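PDB 4INN: HP1028 from Helicobacter pylori, which is of uncertain function but, as a beta-barrel of the lipocalin family, probably binds and carries a small molecule inside its barrel. Local coordinates for residues G119-A127 / F136-Y145; R89-D99 / K109-Y117. The protein carries 1 engineered substitution. One frame throughout, in Å; residues are numbered along the deposited sequence.

Contact 1: G119-A127 / F136-Y145; sequences GKTYYVRVA and FTSSYDKWGY
Arg125 and Tyr122 reach the 136-145 segment by different torsions: Arg125 carries CG between its backbone N and carbonyl carbon (chi1 58°) and then runs extended, whereas Tyr122 has CG opposite the carbonyl carbon. Arg125 NE thus meets Trp143 O at 3.2 Å, an almost straight bond with the oxygen in the guanidinium plane, the donor standing above the carbonyl plane. Thr137 CG2 lies over one guanidinium face. On this side, Lys142 CA sits over the Tyr123 ring, 4.0 Å from its centroid. Ser139 OG donates to Asp141 O, and Gly144 N reaches Asp141 O from the opposite face, tying the type I turn 141-144 to the strand end. On the other side, Val124 CG1 packs on Phe136 CE1 at 3.4 Å, and the Tyr122 edge, at CE1, points at the face of the Tyr140 ring, a T-shaped pair (centroids 5.4 Å apart, planes at 64°). Tyr122 OH is bonded to Asp118. Backbone pairs Tyr123-Ser139 and Arg125-Thr137 make this an antiparallel hairpin. Tyr122, Ser138 and Tyr140 line the site of a bound polyethylene glycol; aromatic carbon beside hydroxyls would suit an elongated ligand with both apolar and polar parts.

Contact 2: R89-D99 / K109-Y117; sequences RSDKGVVFLSD and KGGKAYNFY
Phe116 and Asp91 form the close-packed end of this contact. Asp91 CB stands over one face of the Phe116 ring, 3.7 Å from its centroid and 21° off the normal, a CH-pi contact, while Tyr114 CE2 lies over the opposite face. At the ring edge, Val94 CG1 is 4.1 Å from Phe116 CZ, and Phe96 CB is 3.9 Å from Phe116 CE2. Asp91 has CG between its backbone N and carbonyl carbon (chi1 68°), which carries the carboxylate off the ring; OD1 accepts from Lys76 N, and OD2 forms a salt bridge with Lys92 NZ, the hydrogen bond in it weak; Lys92 NZ also pairs with Asp69. Arg89 crosses Tyr114 at a slant, its NH2 3.6 Å from Tyr114 CD2, which sits at the guanidinium edge, the two planes 63° apart. Both are anchored on Asp78, Arg89 through a salt bridge at NE and Tyr114 through its OH, so one carboxylate fixes both.

From Phe96 to Ser98 the segments pair as an antiparallel hairpin, 95-104 with 107-115, two neighbouring strands of the lipocalin barrel. On its other side, strand 95-104 makes a classic beta bulge, Phe96 and Leu97 both facing Ala64 of strand 61-69. Tyr114 N bonds to Phe96 O, and Ser98 and Lys112 follow as a hydrogen-bonded pair, with Ser98 N to Lys112 O at 3.1 Å and Lys112 N to Ser98 O at 3.0 Å. The buried Leu97 and Ala113 share one face.

Towards Lys109 the grip slackens. Gly110 and Lys109 are exposed, and the nearest side-chain approach there is Asp99 CB to Gly110 O, 4.0 Å. The end of the Lys112 side chain leads away from the 89-99 segment; the side chain touches Thr121 and Tyr123 of strand 120-128.

In the fold
Contact 2 comes first along the chain and closes before contact 1 opens, and they lie about 12 Å apart, centre to centre. Each is a hairpin of the same eight-stranded antiparallel barrel, whose strands follow chain order. Strands 107-115 and 120-128, one from each contact, are neighbours, so the two hairpins form four consecutive staves. Probable hydrogen bonds from Ala113 N to Tyr122 O and from Val124 N to Gly111 O, both 2.8 Å, join them. Val124 CG2 and Ala113 CB touch on the inner side, where Phe136 also reaches Leu97. The bound glycol, probably from the crystallisation liquor, lies near Tyr140 and Ala113, consistent with both contacts helping to wall a lipocalin-type cavity.

Contact 1: G119-A127 / F136-Y145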
loop_
_atom_site.group_PDB
_atom_site.type_symbol
_atom_site.label_atom_id
_atom_site.label_comp_id
_atom_site.label_asym_id
_atom_site.label_seq_id
_atom_site.Cartn_x
_atom_site.Cartn_y
_atom_site.Cartn_z
ATOM N N GLY A 119 -4.118 -10.444 -9.069
ATOM C CA GLY A 119 -2.827 -11.063 -9.375
ATOM C C GLY A 119 -1.925 -10.247 -10.271
ATOM O O GLY A 119 -0.835 -10.713 -10.672
ATOM N N LYS A 120 -2.354 -9.024 -10.570
ATOM C CA LYS A 120 -1.625 -8.129 -11.472
ATOM C C LYS A 120 -0.843 -7.062 -10.727
ATOM O O LYS A 120 -1.209 -6.667 -9.618
ATOM C CB LYS A 120 -2.589 -7.456 -12.449
ATOM C CG LYS A 120 -3.123 -8.362 -13.548
ATOM C CD LYS A 120 -4.273 -7.661 -14.250
ATOM C CE LYS A 120 -4.912 -8.528 -15.329
ATOM N NZ LYS A 120 -6.312 -8.083 -15.602
ATOM N N THR A 121 0.231 -6.610 -11.365
ATOM C CA THR A 121 1.125 -5.604 -10.839
ATOM C C THR A 121 0.860 -4.314 -11.630
ATOM O O THR A 121 0.656 -4.348 -12.843
ATOM C CB THR A 121 2.597 -6.090 -10.945
ATOM O OG1 THR A 121 2.806 -7.185 -10.042
ATOM C CG2 THR A 121 3.600 -4.994 -10.558
ATOM N N TYR A 122 0.815 -3.183 -10.935
ATOM C CA TYR A 122 0.484 -1.915 -11.565
ATOM C C TYR A 122 1.563 -0.920 -11.228
ATOM O O TYR A 122 2.112 -0.978 -10.154
ATOM C CB TYR A 122 -0.812 -1.350 -11.010
ATOM C CG TYR A 122 -2.017 -2.175 -11.262
ATOM C CD1 TYR A 122 -2.980 -1.775 -12.176
ATOM C CD2 TYR A 122 -2.218 -3.366 -10.567
ATOM C CE1 TYR A 122 -4.100 -2.542 -12.402
ATOM C CE2 TYR A 122 -3.348 -4.137 -10.789
ATOM C CZ TYR A 122 -4.272 -3.720 -11.704
ATOM O OH TYR A 122 -5.384 -4.482 -11.894
ATOM N N TYR A 123 1.832 0.018 -12.130
ATOM C CA TYR A 123 2.738 1.109 -11.838
ATOM C C TYR A 123 2.004 2.112 -10.959
ATOM O O TYR A 123 0.830 2.368 -11.173
ATOM C CB TYR A 123 3.192 1.776 -13.124
ATOM C CG TYR A 123 3.909 0.855 -14.062
ATOM C CD1 TYR A 123 5.291 0.634 -13.929
ATOM C CD2 TYR A 123 3.227 0.203 -15.101
ATOM C CE1 TYR A 123 5.966 -0.216 -14.799
ATOM C CE2 TYR A 123 3.900 -0.627 -15.985
ATOM C CZ TYR A 123 5.269 -0.835 -15.818
ATOM O OH TYR A 123 5.965 -1.658 -16.676
ATOM N N VAL A 124 2.702 2.658 -9.966
ATOM C CA VAL A 124 2.094 3.548 -8.987
ATOM C C VAL A 124 2.878 4.854 -8.876
ATOM O O VAL A 124 4.131 4.833 -8.828
ATOM C CB VAL A 124 2.006 2.852 -7.600
ATOM C CG1 VAL A 124 1.645 3.834 -6.495
ATOM C CG2 VAL A 124 0.968 1.717 -7.637
ATOM N N ARG A 125 2.148 5.980 -8.862
ATOM C CA ARG A 125 2.711 7.260 -8.381
ATOM C C ARG A 125 1.786 7.906 -7.331
ATOM O O ARG A 125 0.627 7.564 -7.239
ATOM C CB ARG A 125 3.113 8.238 -9.500
ATOM C CG ARG A 125 2.018 8.655 -10.455
ATOM C CD ARG A 125 2.570 9.666 -11.429
ATOM N NE ARG A 125 1.717 9.897 -12.594
ATOM C CZ ARG A 125 0.615 10.657 -12.644
ATOM N NH1 ARG A 125 0.143 11.266 -11.566
ATOM N NH2 ARG A 125 -0.052 10.784 -13.795
ATOM N N VAL A 126 2.358 8.775 -6.501
ATOM C CA VAL A 126 1.661 9.322 -5.372
ATOM C C VAL A 126 1.998 10.807 -5.207
ATOM O O VAL A 126 3.153 11.215 -5.308
ATOM C CB VAL A 126 2.005 8.581 -4.048
ATOM C CG1 VAL A 126 1.277 9.240 -2.884
ATOM C CG2 VAL A 126 1.615 7.112 -4.110
ATOM N N ALA A 127 0.944 11.582 -4.955
ATOM C CA ALA A 127 1.044 12.979 -4.563
ATOM C C ALA A 127 0.411 13.076 -3.171
ATOM O O ALA A 127 -0.683 12.571 -2.967
ATOM C CB ALA A 127 0.287 13.852 -5.567
ATOM N N PHE A 136 -3.510 8.596 -4.880
ATOM C CA PHE A 136 -2.760 7.399 -5.215
ATOM C C PHE A 136 -3.161 6.944 -6.612
ATOM O O PHE A 136 -4.312 6.526 -6.826
ATOM C CB PHE A 136 -3.085 6.330 -4.175
ATOM C CG PHE A 136 -2.443 5.017 -4.425
ATOM C CD1 PHE A 136 -1.283 4.676 -3.772
ATOM C CD2 PHE A 136 -3.022 4.091 -5.292
ATOM C CE1 PHE A 136 -0.685 3.456 -3.990
ATOM C CE2 PHE A 136 -2.422 2.860 -5.512
ATOM C CZ PHE A 136 -1.256 2.550 -4.860
ATOM N N THR A 137 -2.232 7.044 -7.555
ATOM C CA THR A 137 -2.539 6.831 -8.958
ATOM C C THR A 137 -2.036 5.493 -9.414
ATOM O O THR A 137 -0.843 5.271 -9.487
ATOM C CB THR A 137 -1.922 7.916 -9.883
ATOM O OG1 THR A 137 -2.452 9.220 -9.563
ATOM C CG2 THR A 137 -2.211 7.585 -11.396
ATOM N N SER A 138 -2.964 4.623 -9.773
ATOM C CA SER A 138 -2.665 3.255 -10.194
ATOM C C SER A 138 -2.904 3.029 -11.709
ATOM O O SER A 138 -3.983 3.322 -12.223
ATOM C CB SER A 138 -3.560 2.330 -9.396
ATOM O OG SER A 138 -2.908 1.104 -9.191
ATOM N N SER A 139 -1.921 2.476 -12.408
ATOM C CA SER A 139 -1.904 2.496 -13.876
ATOM C C SER A 139 -1.217 1.300 -14.552
ATOM O O SER A 139 -0.594 0.466 -13.898
ATOM C CB SER A 139 -1.159 3.741 -14.333
ATOM O OG SER A 139 0.240 3.569 -14.128
ATOM N N TYR A 140 -1.273 1.313 -15.888
ATOM C CA TYR A 140 -0.825 0.224 -16.740
ATOM C C TYR A 140 0.565 0.167 -17.454
ATOM O O TYR A 140 1.048 -0.951 -17.511
ATOM C CB TYR A 140 -1.944 -0.157 -17.744
ATOM C CG TYR A 140 -3.098 -0.985 -17.155
ATOM C CD1 TYR A 140 -4.236 -0.359 -16.605
ATOM C CD2 TYR A 140 -3.073 -2.397 -17.167
ATOM C CE1 TYR A 140 -5.300 -1.102 -16.075
ATOM C CE2 TYR A 140 -4.133 -3.154 -16.634
ATOM C CZ TYR A 140 -5.247 -2.504 -16.081
ATOM O OH TYR A 140 -6.308 -3.225 -15.531
ATOM N N ASP A 141 1.305 1.137 -18.021
ATOM C CA ASP A 141 1.394 2.609 -17.994
ATOM C C ASP A 141 2.419 3.179 -16.959
ATOM O O ASP A 141 2.071 3.744 -15.926
ATOM C CB ASP A 141 0.069 3.335 -17.987
ATOM C CG ASP A 141 0.222 4.843 -18.277
ATOM O OD1 ASP A 141 1.126 5.313 -19.017
ATOM O OD2 ASP A 141 -0.606 5.576 -17.740
ATOM N N LYS A 142 3.690 3.080 -17.303
ATOM C CA LYS A 142 4.759 3.705 -16.522
ATOM C C LYS A 142 4.490 5.179 -16.142
ATOM O O LYS A 142 4.813 5.583 -15.027
ATOM C CB LYS A 142 6.079 3.614 -17.304
ATOM C CG LYS A 142 7.221 2.886 -16.602
ATOM C CD LYS A 142 8.193 2.206 -17.583
ATOM C CE LYS A 142 8.547 3.058 -18.819
ATOM N NZ LYS A 142 7.715 2.817 -20.048
ATOM N N TRP A 143 3.924 5.987 -17.053
ATOM C CA TRP A 143 3.764 7.429 -16.787
ATOM C C TRP A 143 2.496 7.824 -16.019
ATOM O O TRP A 143 2.358 8.968 -15.590
ATOM C CB TRP A 143 3.878 8.252 -18.078
ATOM C CG TRP A 143 5.246 8.159 -18.740
ATOM C CD1 TRP A 143 6.441 7.851 -18.139
ATOM C CD2 TRP A 143 5.543 8.383 -20.117
ATOM N NE1 TRP A 143 7.452 7.849 -19.061
ATOM C CE2 TRP A 143 6.932 8.170 -20.286
ATOM C CE3 TRP A 143 4.771 8.730 -21.229
ATOM C CZ2 TRP A 143 7.560 8.313 -21.517
ATOM C CZ3 TRP A 143 5.396 8.870 -22.445
ATOM C CH2 TRP A 143 6.778 8.666 -22.579
ATOM N N GLY A 144 1.580 6.884 -15.821
ATOM C CA GLY A 144 0.374 7.179 -15.044
ATOM C C GLY A 144 -0.866 7.647 -15.785
ATOM O O GLY A 144 -1.908 7.741 -15.159
ATOM N N TYR A 145 -0.774 7.898 -17.103
ATOM C CA TYR A 145 -1.922 8.388 -17.938
ATOM C C TYR A 145 -3.059 7.387 -18.279
ATOM O O TYR A 145 -4.183 7.801 -18.614
ATOM C CB TYR A 145 -1.408 9.011 -19.248
ATOM C CG TYR A 145 -0.363 10.059 -18.990
ATOM C CD1 TYR A 145 -0.709 11.255 -18.362
ATOM C CD2 TYR A 145 0.969 9.845 -19.318
ATOM C CE1 TYR A 145 0.240 12.217 -18.095
ATOM C CE2 TYR A 145 1.929 10.793 -19.041
ATOM C CZ TYR A 145 1.558 11.977 -18.432
ATOM O OH TYR A 145 2.481 12.943 -18.155
#

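Contact 2: R89-D99 / K109-Y117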
loop_
_atom_site.group_PDB
_atom_site.type_symbol
_atom_site.label_atom_id
_atom_site.label_comp_id
_atom_site.label_asym_id
_atom_site.label_seq_id
_atom_site.Cartn_x
_atom_site.Cartn_y
_atom_site.Cartn_z
ATOM N N ARG A 89 1.269 -17.437 0.900
ATOM C CA ARG A 89 1.470 -16.282 1.770
ATOM C C ARG A 89 0.179 -15.506 1.992
ATOM O O ARG A 89 -0.735 -15.563 1.188
ATOM C CB ARG A 89 2.497 -15.338 1.178
ATOM C CG ARG A 89 1.934 -14.488 0.051
ATOM C CD ARG A 89 2.997 -14.023 -0.906
ATOM N NE ARG A 89 2.430 -13.070 -1.873
ATOM C CZ ARG A 89 3.065 -11.967 -2.280
ATOM N NH1 ARG A 89 4.265 -11.693 -1.774
ATOM N NH2 ARG A 89 2.503 -11.112 -3.137
ATOM N N SER A 90 0.134 -14.786 3.106
ATOM C CA SER A 90 -1.007 -13.989 3.507
ATOM C C SER A 90 -1.101 -12.733 2.643
ATOM O O SER A 90 -0.129 -12.322 2.012
ATOM C CB SER A 90 -0.834 -13.591 4.979
ATOM O OG SER A 90 -1.918 -12.832 5.463
ATOM N N ASP A 91 -2.274 -12.125 2.601
ATOM C CA ASP A 91 -2.379 -10.795 2.012
ATOM C C ASP A 91 -2.121 -9.673 3.026
ATOM O O ASP A 91 -2.201 -8.509 2.687
ATOM C CB ASP A 91 -3.725 -10.602 1.326
ATOM C CG ASP A 91 -4.892 -10.553 2.285
ATOM O OD1 ASP A 91 -4.807 -11.080 3.425
ATOM O OD2 ASP A 91 -5.938 -10.002 1.862
ATOM N N LYS A 92 -1.783 -10.033 4.256
ATOM C CA LYS A 92 -1.519 -9.087 5.304
ATOM C C LYS A 92 -0.126 -9.300 5.851
ATOM O O LYS A 92 0.298 -10.418 6.016
ATOM C CB LYS A 92 -2.566 -9.259 6.405
ATOM C CG LYS A 92 -3.985 -8.834 5.968
ATOM C CD LYS A 92 -4.007 -7.509 5.177
ATOM C CE LYS A 92 -5.410 -6.982 4.920
ATOM N NZ LYS A 92 -5.956 -7.402 3.606
ATOM N N GLY A 93 0.597 -8.216 6.095
ATOM C CA GLY A 93 1.966 -8.294 6.633
ATOM C C GLY A 93 2.966 -8.448 5.515
ATOM O O GLY A 93 4.138 -8.615 5.757
ATOM N N VAL A 94 2.491 -8.352 4.280
ATOM C CA VAL A 94 3.278 -8.587 3.107
ATOM C C VAL A 94 3.307 -7.330 2.232
ATOM O O VAL A 94 2.292 -6.658 2.027
ATOM C CB VAL A 94 2.690 -9.766 2.322
ATOM C CG1 VAL A 94 3.294 -9.886 0.921
ATOM C CG2 VAL A 94 2.895 -11.054 3.112
ATOM N N VAL A 95 4.490 -7.055 1.694
ATOM C CA VAL A 95 4.739 -5.936 0.835
ATOM C C VAL A 95 4.056 -6.103 -0.490
ATOM O O VAL A 95 4.358 -7.027 -1.240
ATOM C CB VAL A 95 6.230 -5.783 0.573
ATOM C CG1 VAL A 95 6.474 -4.783 -0.542
ATOM C CG2 VAL A 95 6.941 -5.373 1.851
ATOM N N PHE A 96 3.142 -5.185 -0.785
ATOM C CA PHE A 96 2.484 -5.148 -2.095
ATOM C C PHE A 96 2.935 -3.953 -2.923
ATOM O O PHE A 96 2.692 -3.924 -4.131
ATOM C CB PHE A 96 0.962 -5.151 -1.940
ATOM C CG PHE A 96 0.396 -3.872 -1.406
ATOM C CD1 PHE A 96 -0.014 -2.880 -2.265
ATOM C CD2 PHE A 96 0.265 -3.684 -0.047
ATOM C CE1 PHE A 96 -0.506 -1.705 -1.795
ATOM C CE2 PHE A 96 -0.237 -2.490 0.453
ATOM C CZ PHE A 96 -0.618 -1.490 -0.432
ATOM N N LEU A 97 3.584 -2.974 -2.288
ATOM C CA LEU A 97 4.049 -1.778 -2.991
ATOM C C LEU A 97 5.515 -1.584 -2.696
ATOM O O LEU A 97 5.929 -1.657 -1.558
ATOM C CB LEU A 97 3.243 -0.555 -2.557
ATOM C CG LEU A 97 3.593 0.869 -3.012
ATOM C CD1 LEU A 97 4.077 0.950 -4.442
ATOM C CD2 LEU A 97 2.355 1.732 -2.920
ATOM N N SER A 98 6.297 -1.346 -3.731
ATOM C CA SER A 98 7.725 -1.157 -3.592
ATOM C C SER A 98 8.250 -0.146 -4.592
ATOM O O SER A 98 7.588 0.162 -5.580
ATOM C CB SER A 98 8.442 -2.492 -3.788
ATOM O OG SER A 98 7.693 -3.317 -4.645
ATOM N N ASP A 99 9.424 0.393 -4.250
ATOM C CA ASP A 99 10.312 1.160 -5.113
ATOM C C ASP A 99 9.865 2.579 -5.383
ATOM O O ASP A 99 10.302 3.195 -6.357
ATOM C CB ASP A 99 10.635 0.398 -6.419
ATOM C CG ASP A 99 11.534 -0.858 -6.193
ATOM O OD1 ASP A 99 12.241 -1.004 -5.140
ATOM O OD2 ASP A 99 11.515 -1.717 -7.103
ATOM N N LYS A 109 7.310 8.756 -7.247
ATOM C CA LYS A 109 7.120 7.985 -8.498
ATOM C C LYS A 109 7.884 6.677 -8.524
ATOM O O LYS A 109 8.693 6.376 -7.652
ATOM C CB LYS A 109 7.574 8.777 -9.734
ATOM C CG LYS A 109 7.377 10.269 -9.669
ATOM C CD LYS A 109 7.146 10.904 -11.026
ATOM C CE LYS A 109 8.288 10.646 -11.983
ATOM N NZ LYS A 109 8.264 11.706 -13.037
ATOM N N GLY A 110 7.653 5.915 -9.573
ATOM C CA GLY A 110 8.431 4.730 -9.841
ATOM C C GLY A 110 8.005 3.482 -9.124
ATOM O O GLY A 110 8.679 2.464 -9.197
ATOM N N GLY A 111 6.871 3.535 -8.444
ATOM C CA GLY A 111 6.438 2.418 -7.622
ATOM C C GLY A 111 5.745 1.328 -8.420
ATOM O O GLY A 111 5.284 1.553 -9.541
ATOM N N LYS A 112 5.673 0.140 -7.833
ATOM C CA LYS A 112 4.940 -0.965 -8.418
ATOM C C LYS A 112 4.107 -1.653 -7.346
ATOM O O LYS A 112 4.621 -2.043 -6.303
ATOM C CB LYS A 112 5.908 -1.934 -9.038
ATOM C CG LYS A 112 6.777 -1.307 -10.108
ATOM C CD LYS A 112 7.233 -2.381 -11.089
ATOM C CE LYS A 112 6.127 -2.762 -12.078
ATOM N NZ LYS A 112 6.351 -4.093 -12.720
ATOM N N ALA A 113 2.809 -1.769 -7.600
ATOM C CA ALA A 113 1.888 -2.373 -6.665
ATOM C C ALA A 113 1.348 -3.720 -7.152
ATOM O O ALA A 113 0.687 -3.797 -8.192
ATOM C CB ALA A 113 0.749 -1.433 -6.386
ATOM N N TYR A 114 1.600 -4.777 -6.387
ATOM C CA TYR A 114 0.891 -6.023 -6.617
ATOM C C TYR A 114 -0.517 -5.896 -6.077
ATOM O O TYR A 114 -0.716 -5.316 -5.022
ATOM C CB TYR A 114 1.616 -7.213 -5.971
ATOM C CG TYR A 114 0.868 -8.524 -6.118
ATOM C CD1 TYR A 114 0.766 -9.176 -7.364
ATOM C CD2 TYR A 114 0.241 -9.108 -5.017
ATOM C CE1 TYR A 114 0.070 -10.379 -7.486
ATOM C CE2 TYR A 114 -0.453 -10.301 -5.139
ATOM C CZ TYR A 114 -0.539 -10.940 -6.364
ATOM O OH TYR A 114 -1.241 -12.136 -6.434
ATOM N N ASN A 115 -1.488 -6.456 -6.790
ATOM C CA ASN A 115 -2.887 -6.438 -6.345
ATOM C C ASN A 115 -3.460 -7.840 -6.092
ATOM O O ASN A 115 -3.675 -8.600 -7.021
ATOM C CB ASN A 115 -3.725 -5.731 -7.386
ATOM C CG ASN A 115 -5.172 -5.644 -6.992
ATOM O OD1 ASN A 115 -5.492 -5.564 -5.820
ATOM N ND2 ASN A 115 -6.054 -5.647 -7.970
ATOM N N PHE A 116 -3.725 -8.154 -4.830
ATOM C CA PHE A 116 -4.130 -9.496 -4.385
ATOM C C PHE A 116 -5.457 -9.941 -4.976
ATOM O O PHE A 116 -5.659 -11.129 -5.209
ATOM C CB PHE A 116 -4.227 -9.527 -2.848
ATOM C CG PHE A 116 -2.901 -9.572 -2.181
ATOM C CD1 PHE A 116 -2.323 -10.787 -1.836
ATOM C CD2 PHE A 116 -2.190 -8.400 -1.923
ATOM C CE1 PHE A 116 -1.075 -10.827 -1.226
ATOM C CE2 PHE A 116 -0.929 -8.447 -1.318
ATOM C CZ PHE A 116 -0.372 -9.663 -0.983
ATOM N N TYR A 117 -6.350 -8.975 -5.233
ATOM C CA TYR A 117 -7.673 -9.248 -5.822
ATOM C C TYR A 117 -7.661 -9.657 -7.284
ATOM O O TYR A 117 -8.692 -10.058 -7.797
ATOM C CB TYR A 117 -8.597 -8.043 -5.674
ATOM C CG TYR A 117 -8.861 -7.663 -4.243
ATOM C CD1 TYR A 117 -9.900 -8.256 -3.522
ATOM C CD2 TYR A 117 -8.069 -6.717 -3.605
ATOM C CE1 TYR A 117 -10.144 -7.920 -2.199
ATOM C CE2 TYR A 117 -8.310 -6.366 -2.284
ATOM C CZ TYR A 117 -9.351 -6.970 -1.586
ATOM O OH TYR A 117 -9.578 -6.620 -0.263
#